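Local coordinates for serine protease inhibitor 2 (PDB 3PZF), which inhibits serine proteases, including CLIPB9, that lead to phenoloxidase activation, and thereby negatively regulates melanization in mosquito immunity, at residues Tyr104-Ala109 against Asn242-Tyr247; Val42-Ser47 against Asn181-Lys186; Thr145-Thr150 against Asp170-Ala175. One frame throughout, in Å; residues are numbered along the deposited sequence.

Contact 1. Residues Tyr104-Ala109 against Asn242-Tyr247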
ATOM      1  N   TYR A 104     -16.405   7.268  -0.107  1.00 34.18           N
ATOM      2  CA  TYR A 104     -15.152   7.047  -0.813  1.00 31.24           C
ATOM      3  C   TYR A 104     -15.256   5.767  -1.618  1.00 27.74           C
ATOM      4  O   TYR A 104     -16.204   5.006  -1.471  1.00 27.63           O
ATOM      5  CB  TYR A 104     -13.989   6.978   0.181  1.00 26.75           C
ATOM      6  CG  TYR A 104     -13.977   5.743   1.064  1.00 29.22           C
ATOM      7  CD1 TYR A 104     -13.371   4.571   0.627  1.00 39.14           C
ATOM      8  CD2 TYR A 104     -14.565   5.752   2.337  1.00 33.13           C
ATOM      9  CE1 TYR A 104     -13.341   3.447   1.419  1.00 33.97           C
ATOM     10  CE2 TYR A 104     -14.546   4.625   3.139  1.00 39.55           C
ATOM     11  CZ  TYR A 104     -13.930   3.476   2.671  1.00 37.58           C
ATOM     12  OH  TYR A 104     -13.887   2.334   3.435  1.00 41.98           O
ATOM     13  N   ASP A 105     -14.268   5.555  -2.467  1.00 29.33           N
ATOM     14  CA  ASP A 105     -14.217   4.398  -3.338  1.00 29.90           C
ATOM     15  C   ASP A 105     -12.825   3.833  -3.178  1.00 31.40           C
ATOM     16  O   ASP A 105     -11.842   4.471  -3.544  1.00 28.62           O
ATOM     17  CB  ASP A 105     -14.449   4.854  -4.767  1.00 35.88           C
ATOM     18  CG  ASP A 105     -14.813   3.727  -5.681  1.00 56.11           C
ATOM     19  OD1 ASP A 105     -14.736   2.555  -5.248  1.00 62.56           O
ATOM     20  OD2 ASP A 105     -15.177   4.017  -6.835  1.00 65.36           O
ATOM     21  N   LEU A 106     -12.728   2.643  -2.605  1.00 29.75           N
ATOM     22  CA  LEU A 106     -11.437   1.998  -2.496  1.00 22.05           C
ATOM     23  C   LEU A 106     -11.536   0.597  -3.073  1.00 28.12           C
ATOM     24  O   LEU A 106     -12.437  -0.161  -2.707  1.00 27.44           O
ATOM     25  CB  LEU A 106     -10.986   1.968  -1.051  1.00 22.91           C
ATOM     26  CG  LEU A 106      -9.500   1.579  -0.900  1.00 29.13           C
ATOM     27  CD1 LEU A 106      -8.905   2.196   0.345  1.00 31.12           C
ATOM     28  CD2 LEU A 106      -9.341   0.052  -0.879  1.00 29.31           C
ATOM     29  N   ASN A 107     -10.635   0.240  -3.983  1.00 24.98           N
ATOM     30  CA  ASN A 107     -10.672  -1.119  -4.546  1.00 26.15           C
ATOM     31  C   ASN A 107      -9.293  -1.756  -4.517  1.00 29.81           C
ATOM     32  O   ASN A 107      -8.314  -1.154  -4.968  1.00 26.48           O
ATOM     33  CB  ASN A 107     -11.242  -1.125  -5.970  1.00 27.93           C
ATOM     34  CG  ASN A 107     -11.520  -2.533  -6.481  1.00 35.15           C
ATOM     35  OD1 ASN A 107     -12.064  -3.370  -5.754  1.00 33.36           O
ATOM     36  ND2 ASN A 107     -11.141  -2.805  -7.725  1.00 31.29           N
ATOM     37  N   ILE A 108      -9.219  -2.964  -3.956  1.00 27.67           N
ATOM     38  CA  ILE A 108      -8.014  -3.777  -4.019  1.00 23.18           C
ATOM     39  C   ILE A 108      -8.280  -4.933  -4.991  1.00 29.09           C
ATOM     40  O   ILE A 108      -9.262  -5.670  -4.842  1.00 30.64           O
ATOM     41  CB  ILE A 108      -7.668  -4.322  -2.630  1.00 19.29           C
ATOM     42  CG1 ILE A 108      -7.296  -3.169  -1.684  1.00 20.60           C
ATOM     43  CG2 ILE A 108      -6.529  -5.343  -2.688  1.00 26.37           C
ATOM     44  CD1 ILE A 108      -7.339  -3.642  -0.198  1.00 21.77           C
ATOM     45  N   ALA A 109      -7.444  -5.071  -6.011  1.00 25.73           N
ATOM     46  CA  ALA A 109      -7.684  -6.082  -7.039  1.00 27.97           C
ATOM     47  C   ALA A 109      -6.465  -6.972  -7.182  1.00 23.99           C
ATOM     48  O   ALA A 109      -5.330  -6.484  -7.250  1.00 22.77           O
ATOM     49  CB  ALA A 109      -8.039  -5.439  -8.362  1.00 35.36           C
ATOM     50  N   ASN A 242     -15.842   8.214   8.054  1.00 28.01           N
ATOM     51  CA  ASN A 242     -15.510   7.706   9.389  1.00 37.76           C
ATOM     52  C   ASN A 242     -14.736   6.411   9.355  1.00 37.54           C
ATOM     53  O   ASN A 242     -14.973   5.515  10.178  1.00 37.43           O
ATOM     54  CB  ASN A 242     -16.772   7.500  10.231  1.00 41.05           C
ATOM     55  CG  ASN A 242     -17.449   8.801  10.585  1.00 55.58           C
ATOM     56  OD1 ASN A 242     -18.651   8.960  10.377  1.00 61.29           O
ATOM     57  ND2 ASN A 242     -16.675   9.755  11.107  1.00 60.62           N
ATOM     58  N   LYS A 243     -13.817   6.290   8.410  1.00 31.07           N
ATOM     59  CA  LYS A 243     -13.041   5.062   8.311  1.00 24.78           C
ATOM     60  C   LYS A 243     -11.573   5.279   8.010  1.00 30.21           C
ATOM     61  O   LYS A 243     -10.720   4.638   8.632  1.00 25.14           O
ATOM     62  CB  LYS A 243     -13.615   4.131   7.257  1.00 32.28           C
ATOM     63  CG  LYS A 243     -12.746   2.916   7.053  1.00 38.67           C
ATOM     64  CD  LYS A 243     -13.564   1.698   6.701  1.00 44.83           C
ATOM     65  CE  LYS A 243     -14.457   1.276   7.844  1.00 38.37           C
ATOM     66  NZ  LYS A 243     -15.457   0.310   7.353  1.00 50.60           N
ATOM     67  N   LEU A 244     -11.276   6.151   7.047  1.00 22.93           N
ATOM     68  CA  LEU A 244      -9.921   6.286   6.545  1.00 21.24           C
ATOM     69  C   LEU A 244      -9.317   7.631   6.941  1.00 26.96           C
ATOM     70  O   LEU A 244     -10.029   8.636   7.070  1.00 22.88           O
ATOM     71  CB  LEU A 244      -9.902   6.208   5.013  1.00 19.07           C
ATOM     72  CG  LEU A 244     -10.426   4.892   4.427  1.00 28.36           C
ATOM     73  CD1 LEU A 244     -10.366   5.003   2.924  1.00 25.40           C
ATOM     74  CD2 LEU A 244      -9.592   3.724   4.923  1.00 26.56           C
ATOM     75  N   ALA A 245      -8.001   7.642   7.130  1.00 18.62           N
ATOM     76  CA  ALA A 245      -7.276   8.914   7.330  1.00 19.15           C
ATOM     77  C   ALA A 245      -5.890   8.819   6.730  1.00 21.58           C
ATOM     78  O   ALA A 245      -5.368   7.730   6.615  1.00 20.08           O
ATOM     79  CB  ALA A 245      -7.187   9.215   8.847  1.00 22.69           C
ATOM     80  N   MET A 246      -5.300   9.936   6.291  1.00 18.19           N
ATOM     81  CA  MET A 246      -3.915   9.917   5.846  1.00 16.73           C
ATOM     82  C   MET A 246      -3.051  10.500   6.938  1.00 19.37           C
ATOM     83  O   MET A 246      -3.321  11.589   7.444  1.00 20.79           O
ATOM     84  CB  MET A 246      -3.688  10.706   4.541  1.00 17.96           C
ATOM     85  CG  MET A 246      -2.217  10.666   4.085  1.00 18.93           C
ATOM     86  SD  MET A 246      -1.929  11.382   2.412  1.00 22.07           S
ATOM     87  CE  MET A 246      -2.439  10.068   1.310  1.00 20.18           C
ATOM     88  N   TYR A 247      -1.990   9.785   7.290  1.00 16.57           N
ATOM     89  CA  TYR A 247      -1.019  10.315   8.243  1.00 14.78           C
ATOM     90  C   TYR A 247       0.235  10.767   7.524  1.00 18.03           C
ATOM     91  O   TYR A 247       0.618  10.170   6.514  1.00 19.82           O
ATOM     92  CB  TYR A 247      -0.630   9.242   9.250  1.00 15.39           C
ATOM     93  CG  TYR A 247      -1.617   9.005  10.370  1.00 20.37           C
ATOM     94  CD1 TYR A 247      -2.669   8.099  10.217  1.00 18.86           C
ATOM     95  CD2 TYR A 247      -1.489   9.671  11.608  1.00 20.02           C
ATOM     96  CE1 TYR A 247      -3.581   7.863  11.269  1.00 21.81           C
ATOM     97  CE2 TYR A 247      -2.386   9.420  12.653  1.00 20.69           C
ATOM     98  CZ  TYR A 247      -3.428   8.531  12.475  1.00 23.12           C
ATOM     99  OH  TYR A 247      -4.292   8.302  13.561  1.00 25.67           O
TER

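Contact 2. Residues Val42-Ser47 against Asn181-Lys186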
ATOM      1  N   VAL A  42       4.936   4.719  -3.584  1.00 18.40           N
ATOM      2  CA  VAL A  42       3.666   4.422  -2.902  1.00 14.85           C
ATOM      3  C   VAL A  42       3.380   2.925  -3.124  1.00 18.91           C
ATOM      4  O   VAL A  42       3.599   2.382  -4.218  1.00 16.58           O
ATOM      5  CB  VAL A  42       2.506   5.321  -3.417  1.00 20.01           C
ATOM      6  CG1 VAL A  42       2.225   5.065  -4.891  1.00 19.20           C
ATOM      7  CG2 VAL A  42       1.238   5.137  -2.592  1.00 19.05           C
ATOM      8  N   LEU A  43       2.982   2.245  -2.059  1.00 18.62           N
ATOM      9  CA  LEU A  43       2.605   0.845  -2.194  1.00 20.49           C
ATOM     10  C   LEU A  43       1.481   0.508  -1.202  1.00 16.44           C
ATOM     11  O   LEU A  43       1.047   1.361  -0.412  1.00 18.09           O
ATOM     12  CB  LEU A  43       3.836  -0.047  -1.948  1.00 21.56           C
ATOM     13  CG  LEU A  43       4.326  -0.029  -0.493  1.00 24.08           C
ATOM     14  CD1 LEU A  43       4.822  -1.446  -0.088  1.00 28.65           C
ATOM     15  CD2 LEU A  43       5.418   1.002  -0.254  1.00 21.47           C
ATOM     16  N   SER A  44       0.990  -0.723  -1.254  1.00 18.41           N
ATOM     17  CA  SER A  44      -0.047  -1.135  -0.305  1.00 19.72           C
ATOM     18  C   SER A  44       0.469  -2.320   0.509  1.00 17.27           C
ATOM     19  O   SER A  44       0.423  -3.454   0.047  1.00 17.88           O
ATOM     20  CB  SER A  44      -1.347  -1.505  -1.025  1.00 20.97           C
ATOM     21  OG  SER A  44      -2.286  -2.045  -0.088  1.00 21.37           O
ATOM     22  N   PRO A  45       0.986  -2.047   1.721  1.00 17.58           N
ATOM     23  CA  PRO A  45       1.588  -3.149   2.485  1.00 16.99           C
ATOM     24  C   PRO A  45       0.542  -4.178   2.848  1.00 22.02           C
ATOM     25  O   PRO A  45       0.818  -5.373   2.775  1.00 19.92           O
ATOM     26  CB  PRO A  45       2.150  -2.469   3.747  1.00 18.36           C
ATOM     27  CG  PRO A  45       2.265  -0.971   3.362  1.00 21.89           C
ATOM     28  CD  PRO A  45       1.179  -0.718   2.352  1.00 21.03           C
ATOM     29  N   PHE A  46      -0.652  -3.740   3.211  1.00 15.16           N
ATOM     30  CA  PHE A  46      -1.700  -4.720   3.537  1.00 19.60           C
ATOM     31  C   PHE A  46      -1.939  -5.649   2.317  1.00 21.01           C
ATOM     32  O   PHE A  46      -2.092  -6.867   2.467  1.00 19.53           O
ATOM     33  CB  PHE A  46      -2.993  -4.011   3.910  1.00 20.52           C
ATOM     34  CG  PHE A  46      -4.165  -4.940   4.014  1.00 23.65           C
ATOM     35  CD1 PHE A  46      -4.229  -5.845   5.054  1.00 20.93           C
ATOM     36  CD2 PHE A  46      -5.192  -4.915   3.074  1.00 22.75           C
ATOM     37  CE1 PHE A  46      -5.305  -6.733   5.160  1.00 25.89           C
ATOM     38  CE2 PHE A  46      -6.290  -5.794   3.194  1.00 22.87           C
ATOM     39  CZ  PHE A  46      -6.322  -6.702   4.231  1.00 22.62           C
ATOM     40  N   SER A  47      -1.958  -5.087   1.104  1.00 17.63           N
ATOM     41  CA  SER A  47      -2.212  -5.917  -0.084  1.00 16.62           C
ATOM     42  C   SER A  47      -1.100  -6.915  -0.287  1.00 16.19           C
ATOM     43  O   SER A  47      -1.336  -8.011  -0.762  1.00 19.66           O
ATOM     44  CB  SER A  47      -2.363  -5.032  -1.337  1.00 19.80           C
ATOM     45  OG  SER A  47      -3.573  -4.285  -1.242  1.00 21.78           O
ATOM     46  N   ASN A 181      -1.194  -7.346  -8.301  1.00 25.45           N
ATOM     47  CA  ASN A 181      -2.072  -6.641  -7.400  1.00 21.95           C
ATOM     48  C   ASN A 181      -2.049  -5.143  -7.683  1.00 22.51           C
ATOM     49  O   ASN A 181      -0.991  -4.558  -7.886  1.00 19.54           O
ATOM     50  CB  ASN A 181      -1.656  -6.874  -5.947  1.00 19.36           C
ATOM     51  CG  ASN A 181      -2.439  -6.012  -4.978  1.00 23.17           C
ATOM     52  OD1 ASN A 181      -3.570  -6.339  -4.598  1.00 26.15           O
ATOM     53  ND2 ASN A 181      -1.859  -4.909  -4.590  1.00 19.04           N
ATOM     54  N   VAL A 182      -3.225  -4.533  -7.689  1.00 18.92           N
ATOM     55  CA  VAL A 182      -3.326  -3.087  -7.821  1.00 20.60           C
ATOM     56  C   VAL A 182      -4.330  -2.572  -6.799  1.00 21.86           C
ATOM     57  O   VAL A 182      -5.143  -3.314  -6.254  1.00 23.73           O
ATOM     58  CB  VAL A 182      -3.741  -2.625  -9.250  1.00 22.70           C
ATOM     59  CG1 VAL A 182      -2.664  -3.000 -10.278  1.00 21.91           C
ATOM     60  CG2 VAL A 182      -5.068  -3.245  -9.654  1.00 27.88           C
ATOM     61  N   ILE A 183      -4.258  -1.276  -6.531  1.00 23.34           N
ATOM     62  CA  ILE A 183      -5.146  -0.665  -5.559  1.00 18.56           C
ATOM     63  C   ILE A 183      -5.502   0.716  -6.062  1.00 27.76           C
ATOM     64  O   ILE A 183      -4.710   1.343  -6.770  1.00 26.63           O
ATOM     65  CB  ILE A 183      -4.501  -0.550  -4.179  1.00 22.26           C
ATOM     66  CG1 ILE A 183      -5.543  -0.054  -3.164  1.00 21.04           C
ATOM     67  CG2 ILE A 183      -3.284   0.390  -4.253  1.00 22.86           C
ATOM     68  CD1 ILE A 183      -5.055  -0.088  -1.705  1.00 26.44           C
ATOM     69  N   TYR A 184      -6.716   1.154  -5.754  1.00 22.25           N
ATOM     70  CA  TYR A 184      -7.200   2.447  -6.236  1.00 27.14           C
ATOM     71  C   TYR A 184      -8.013   3.068  -5.120  1.00 25.67           C
ATOM     72  O   TYR A 184      -8.717   2.355  -4.387  1.00 23.99           O
ATOM     73  CB  TYR A 184      -8.051   2.265  -7.499  1.00 33.24           C
ATOM     74  CG  TYR A 184      -8.970   3.434  -7.795  1.00 31.38           C
ATOM     75  CD1 TYR A 184      -8.523   4.524  -8.525  1.00 32.15           C
ATOM     76  CD2 TYR A 184     -10.280   3.447  -7.330  1.00 29.74           C
ATOM     77  CE1 TYR A 184      -9.370   5.596  -8.809  1.00 36.67           C
ATOM     78  CE2 TYR A 184     -11.133   4.507  -7.606  1.00 34.18           C
ATOM     79  CZ  TYR A 184     -10.674   5.576  -8.340  1.00 38.14           C
ATOM     80  OH  TYR A 184     -11.519   6.630  -8.603  1.00 44.50           O
ATOM     81  N   PHE A 185      -7.895   4.385  -4.952  1.00 24.06           N
ATOM     82  CA  PHE A 185      -8.588   5.044  -3.859  1.00 26.37           C
ATOM     83  C   PHE A 185      -8.988   6.460  -4.239  1.00 32.11           C
ATOM     84  O   PHE A 185      -8.154   7.258  -4.636  1.00 27.95           O
ATOM     85  CB  PHE A 185      -7.714   5.097  -2.615  1.00 19.35           C
ATOM     86  CG  PHE A 185      -8.251   6.011  -1.552  1.00 25.48           C
ATOM     87  CD1 PHE A 185      -9.510   5.801  -1.008  1.00 23.20           C
ATOM     88  CD2 PHE A 185      -7.503   7.084  -1.106  1.00 22.77           C
ATOM     89  CE1 PHE A 185     -10.007   6.651  -0.025  1.00 21.85           C
ATOM     90  CE2 PHE A 185      -8.000   7.941  -0.120  1.00 28.69           C
ATOM     91  CZ  PHE A 185      -9.259   7.721   0.410  1.00 24.73           C
ATOM     92  N   LYS A 186     -10.285   6.723  -4.140  1.00 22.34           N
ATOM     93  CA  LYS A 186     -10.832   8.047  -4.291  1.00 25.21           C
ATOM     94  C   LYS A 186     -11.516   8.418  -2.991  1.00 29.10           C
ATOM     95  O   LYS A 186     -12.337   7.654  -2.456  1.00 25.82           O
ATOM     96  CB  LYS A 186     -11.848   8.077  -5.436  1.00 27.22           C
ATOM     97  CG  LYS A 186     -12.578   9.409  -5.546  1.00 35.95           C
ATOM     98  CD  LYS A 186     -13.640   9.395  -6.633  1.00 51.99           C
ATOM     99  CE  LYS A 186     -13.046   9.079  -7.995  1.00 58.92           C
TER

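Contact 3. Residues Thr145-Thr150 against Asp170-Ala175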
ATOM      1  N   THR A 145       2.782 -10.647 -26.013  1.00 49.60           N
ATOM      2  CA  THR A 145       2.155  -9.404 -26.421  1.00 50.95           C
ATOM      3  C   THR A 145       0.678  -9.387 -26.095  1.00 45.03           C
ATOM      4  O   THR A 145       0.167  -8.424 -25.527  1.00 50.49           O
ATOM      5  CB  THR A 145       2.297  -9.203 -27.927  1.00 64.19           C
ATOM      6  OG1 THR A 145       3.681  -9.289 -28.273  1.00 61.02           O
ATOM      7  CG2 THR A 145       1.725  -7.858 -28.327  1.00 57.95           C
ATOM      8  N   GLN A 146      -0.013 -10.450 -26.476  1.00 46.69           N
ATOM      9  CA  GLN A 146      -1.426 -10.573 -26.153  1.00 50.21           C
ATOM     10  C   GLN A 146      -1.616 -10.609 -24.642  1.00 46.85           C
ATOM     11  O   GLN A 146      -2.554 -10.007 -24.122  1.00 44.78           O
ATOM     12  CB  GLN A 146      -2.010 -11.823 -26.812  1.00 51.85           C
ATOM     13  CG  GLN A 146      -3.169 -12.477 -26.083  1.00 64.02           C
ATOM     14  CD  GLN A 146      -3.559 -13.807 -26.720  1.00 74.82           C
ATOM     15  OE1 GLN A 146      -3.436 -14.867 -26.102  1.00 64.03           O
ATOM     16  NE2 GLN A 146      -4.017 -13.753 -27.967  1.00 81.36           N
ATOM     17  N   THR A 147      -0.709 -11.297 -23.949  1.00 43.13           N
ATOM     18  CA  THR A 147      -0.828 -11.500 -22.502  1.00 39.00           C
ATOM     19  C   THR A 147      -0.643 -10.178 -21.768  1.00 43.02           C
ATOM     20  O   THR A 147      -1.412  -9.860 -20.871  1.00 40.34           O
ATOM     21  CB  THR A 147       0.191 -12.540 -21.980  1.00 39.44           C
ATOM     22  OG1 THR A 147       0.004 -13.787 -22.669  1.00 47.80           O
ATOM     23  CG2 THR A 147       0.008 -12.789 -20.452  1.00 38.35           C
ATOM     24  N   ALA A 148       0.364  -9.400 -22.164  1.00 42.81           N
ATOM     25  CA  ALA A 148       0.599  -8.085 -21.571  1.00 41.65           C
ATOM     26  C   ALA A 148      -0.637  -7.203 -21.721  1.00 48.38           C
ATOM     27  O   ALA A 148      -1.036  -6.506 -20.779  1.00 40.18           O
ATOM     28  CB  ALA A 148       1.812  -7.419 -22.203  1.00 51.15           C
ATOM     29  N   ALA A 149      -1.241  -7.244 -22.903  1.00 47.23           N
ATOM     30  CA  ALA A 149      -2.468  -6.502 -23.179  1.00 49.27           C
ATOM     31  C   ALA A 149      -3.588  -6.940 -22.240  1.00 44.84           C
ATOM     32  O   ALA A 149      -4.340  -6.116 -21.716  1.00 43.73           O
ATOM     33  CB  ALA A 149      -2.888  -6.705 -24.636  1.00 46.81           C
ATOM     34  N   THR A 150      -3.699  -8.241 -22.022  1.00 43.47           N
ATOM     35  CA  THR A 150      -4.749  -8.751 -21.167  1.00 38.43           C
ATOM     36  C   THR A 150      -4.546  -8.243 -19.739  1.00 39.69           C
ATOM     37  O   THR A 150      -5.476  -7.737 -19.115  1.00 37.97           O
ATOM     38  CB  THR A 150      -4.785 -10.273 -21.197  1.00 41.10           C
ATOM     39  OG1 THR A 150      -5.127 -10.710 -22.527  1.00 46.27           O
ATOM     40  CG2 THR A 150      -5.816 -10.786 -20.219  1.00 43.84           C
ATOM     41  N   ASP A 170       8.403  -7.982 -22.167  1.00 51.16           N
ATOM     42  CA  ASP A 170       9.719  -8.363 -21.653  1.00 59.81           C
ATOM     43  C   ASP A 170       9.677  -8.810 -20.188  1.00 57.66           C
ATOM     44  O   ASP A 170      10.457  -9.672 -19.778  1.00 61.90           O
ATOM     45  CB  ASP A 170      10.719  -7.205 -21.827  1.00 65.21           C
ATOM     46  CG  ASP A 170      11.296  -7.136 -23.232  1.00 80.86           C
ATOM     47  OD1 ASP A 170      11.537  -8.205 -23.831  1.00 83.14           O
ATOM     48  OD2 ASP A 170      11.511  -6.014 -23.739  1.00 82.60           O
ATOM     49  N   SER A 171       8.777  -8.225 -19.401  1.00 43.67           N
ATOM     50  CA  SER A 171       8.657  -8.579 -17.987  1.00 46.24           C
ATOM     51  C   SER A 171       7.880  -9.886 -17.766  1.00 50.22           C
ATOM     52  O   SER A 171       7.749 -10.345 -16.631  1.00 49.84           O
ATOM     53  CB  SER A 171       8.021  -7.434 -17.194  1.00 54.60           C
ATOM     54  OG  SER A 171       6.830  -6.976 -17.804  1.00 51.53           O
ATOM     55  N   LEU A 172       7.383 -10.479 -18.850  1.00 42.49           N
ATOM     56  CA  LEU A 172       6.671 -11.762 -18.802  1.00 46.46           C
ATOM     57  C   LEU A 172       7.553 -12.889 -19.332  1.00 50.02           C
ATOM     58  O   LEU A 172       7.140 -14.051 -19.354  1.00 47.92           O
ATOM     59  CB  LEU A 172       5.373 -11.697 -19.625  1.00 42.34           C
ATOM     60  CG  LEU A 172       4.364 -10.634 -19.152  1.00 41.00           C
ATOM     61  CD1 LEU A 172       3.091 -10.656 -19.996  1.00 48.65           C
ATOM     62  CD2 LEU A 172       4.037 -10.822 -17.691  1.00 40.17           C
ATOM     63  N   GLU A 173       8.763 -12.544 -19.768  1.00 48.58           N
ATOM     64  CA  GLU A 173       9.675 -13.535 -20.329  1.00 59.56           C
ATOM     65  C   GLU A 173       9.930 -14.659 -19.330  1.00 54.12           C
ATOM     66  O   GLU A 173      10.397 -14.419 -18.205  1.00 55.71           O
ATOM     67  CB  GLU A 173      11.002 -12.880 -20.742  1.00 67.80           C
ATOM     68  CG  GLU A 173      11.876 -13.771 -21.619  1.00 70.98           C
ATOM     69  N   GLY A 174       9.592 -15.880 -19.730  1.00 43.87           N
ATOM     70  CA  GLY A 174       9.846 -17.061 -18.920  1.00 44.96           C
ATOM     71  C   GLY A 174       8.782 -17.347 -17.867  1.00 47.42           C
ATOM     72  O   GLY A 174       8.913 -18.281 -17.073  1.00 48.73           O
ATOM     73  N   ALA A 175       7.713 -16.561 -17.866  1.00 41.74           N
ATOM     74  CA  ALA A 175       6.691 -16.669 -16.825  1.00 40.18           C
ATOM     75  C   ALA A 175       5.727 -17.815 -17.092  1.00 39.74           C
ATOM     76  O   ALA A 175       5.454 -18.176 -18.240  1.00 41.29           O
ATOM     77  CB  ALA A 175       5.918 -15.363 -16.701  1.00 46.38           C
TER

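Contact 1. Residues Tyr104-Ala109 against Asn242-Tyr247
The aromatic ring of Y104 and the isobutyl group of L244 form the close part of this contact. L244 CD1 lies over one face of the ring, 3.8 Å from its centroid and 14° off the normal, a CH-pi arrangement in which the two side chains cross at about a right angle. The same methyl is 3.7 Å from Y104 CE1, and L106 CD1 reaches it from a neighbouring side, L106 CD1 to L244 CD1 4.1 Å. L106 CB lies in plane at the edge of the Y104 ring. With chi1 at 70°, CG of Y104 sits between its own backbone N and carbonyl carbon, which swings the ring across toward L244.

The K243 side is the more open one: K243 is partly exposed and gives less surface to the contact than Y104 or L244. Its chain nevertheless bends at chi2 and chi3, bringing K243 CD to 3.3 Å from Y104 OH in a purely van der Waals approach. The polar ends go to helix 83-98 instead: Y104 OH bonds to A97 O, and K243 NZ to S96 O.

In the serpin fold the contact joins sheet A to sheet B. Strand 105-115 pairs with strand 177-188, whose F185 touches both L106 and L244, while strand 244-251 pairs with strands 232-238 and 374-380.

Contact 2. Residues Val42-Ser47 against Asn181-Lys186
The chain leaves strand 41-43 at S44 and enters helix 45-58 directly, and this bend packs against one face of strand 177-188 with S44 CA 7.3 Å from I183 CA and S47 CA 7.4 Å from N181 CA. Four buried side chains meet between them. S47 CB approaches the end of the N181 amide, 3.3 Å from N181 ND2 and 3.7 Å from N181 OD1. CG of N181 is anti to the backbone N (chi1 173°), which directs the amide from the strand toward S47. I183 reaches across with an extended chain, and its terminal CD1 rests 3.8 Å from S44 OG, beside the polar cluster but not bonded to it.

S44 is the N-cap of helix 45-58. Its OG accepts S47 N at 3.3 Å, with an angle of 150° at the hydrogen, and also the hydroxyl of S47, OG to OG 2.8 Å. A third bond joins S44 OG to L387 O, so this buried oxygen is gripped from the helix start and from strand 386-392 alike. The setting matches the shutter region of serpins, at the middle of sheet A, where strands 177-188 and 332-341 run side by side; in inhibitory serpins these strands part to admit the reactive loop.

N181 OD1 is hydrogen-bonded to T110 OG1 of the adjoining strand 105-115, which helps to fix the rotation of the amide. From strand 332-341, Q335 touches S47, and A337 packs on I183.

Contact 3. Residues Thr145-Thr150 against Asp170-Ala175
This is a small apolar contact between a helix and the loop that follows it, at the edge of the serpin fold: helix 144-158, which corresponds to helix F lying across sheet A, meets the connection leading into strand 177-188. L172 alone makes the contact from segment 170-175. Its CD1 presses against the helix flank where residues 147 and 148 join, 3.8 Å from T147 CG2 and 4.1 Å from A148 CB. CD1 is anti to CA about the CB-CG bond (chi2 -179°), which carries this methyl farthest from the loop backbone, toward the helix.

T147 turns its methyl to the leucine and its hydroxyl back along the helix, where OG1 bonds to N143 O. V167 and P169 of the same connection also pack on A148, while Y141 and V139 touch T147.

Beyond L172 the loop reverses in a type II beta turn, L172 to A175, closed by A175 N to L172 O at 3.0 Å; G174 takes the positive phi (84°) that suits a glycine in such a turn. E173 O is bonded to R332 NH2, which ties the turn to strand 332-341. On the helix, L172 CD1 comes closest to a backbone atom, A148 N, at 3.7 Å.

In the fold
Contacts 1 and 2 belong to the interior and share sheet A: their strands 105-115 and 177-188 are antiparallel neighbours, joined directly where K186 N probably bonds to D105 O (2.8 Å) and N107 N to Y184 O (2.9 Å). The centre of contact 1 lies about 11 Å from that of the chain; mainly aromatic and aliphatic, it joins sheets A and B. Contact 2, centred about 4 Å from the chain centre, combines hydroxyls and an amide with the methyl of an isoleucine. Contact 3 is peripheral, its centre about 24 Å out. Its side-chain contacts are apolar, from one leucine, and it does not touch the others, although its loop runs into strand 177-188.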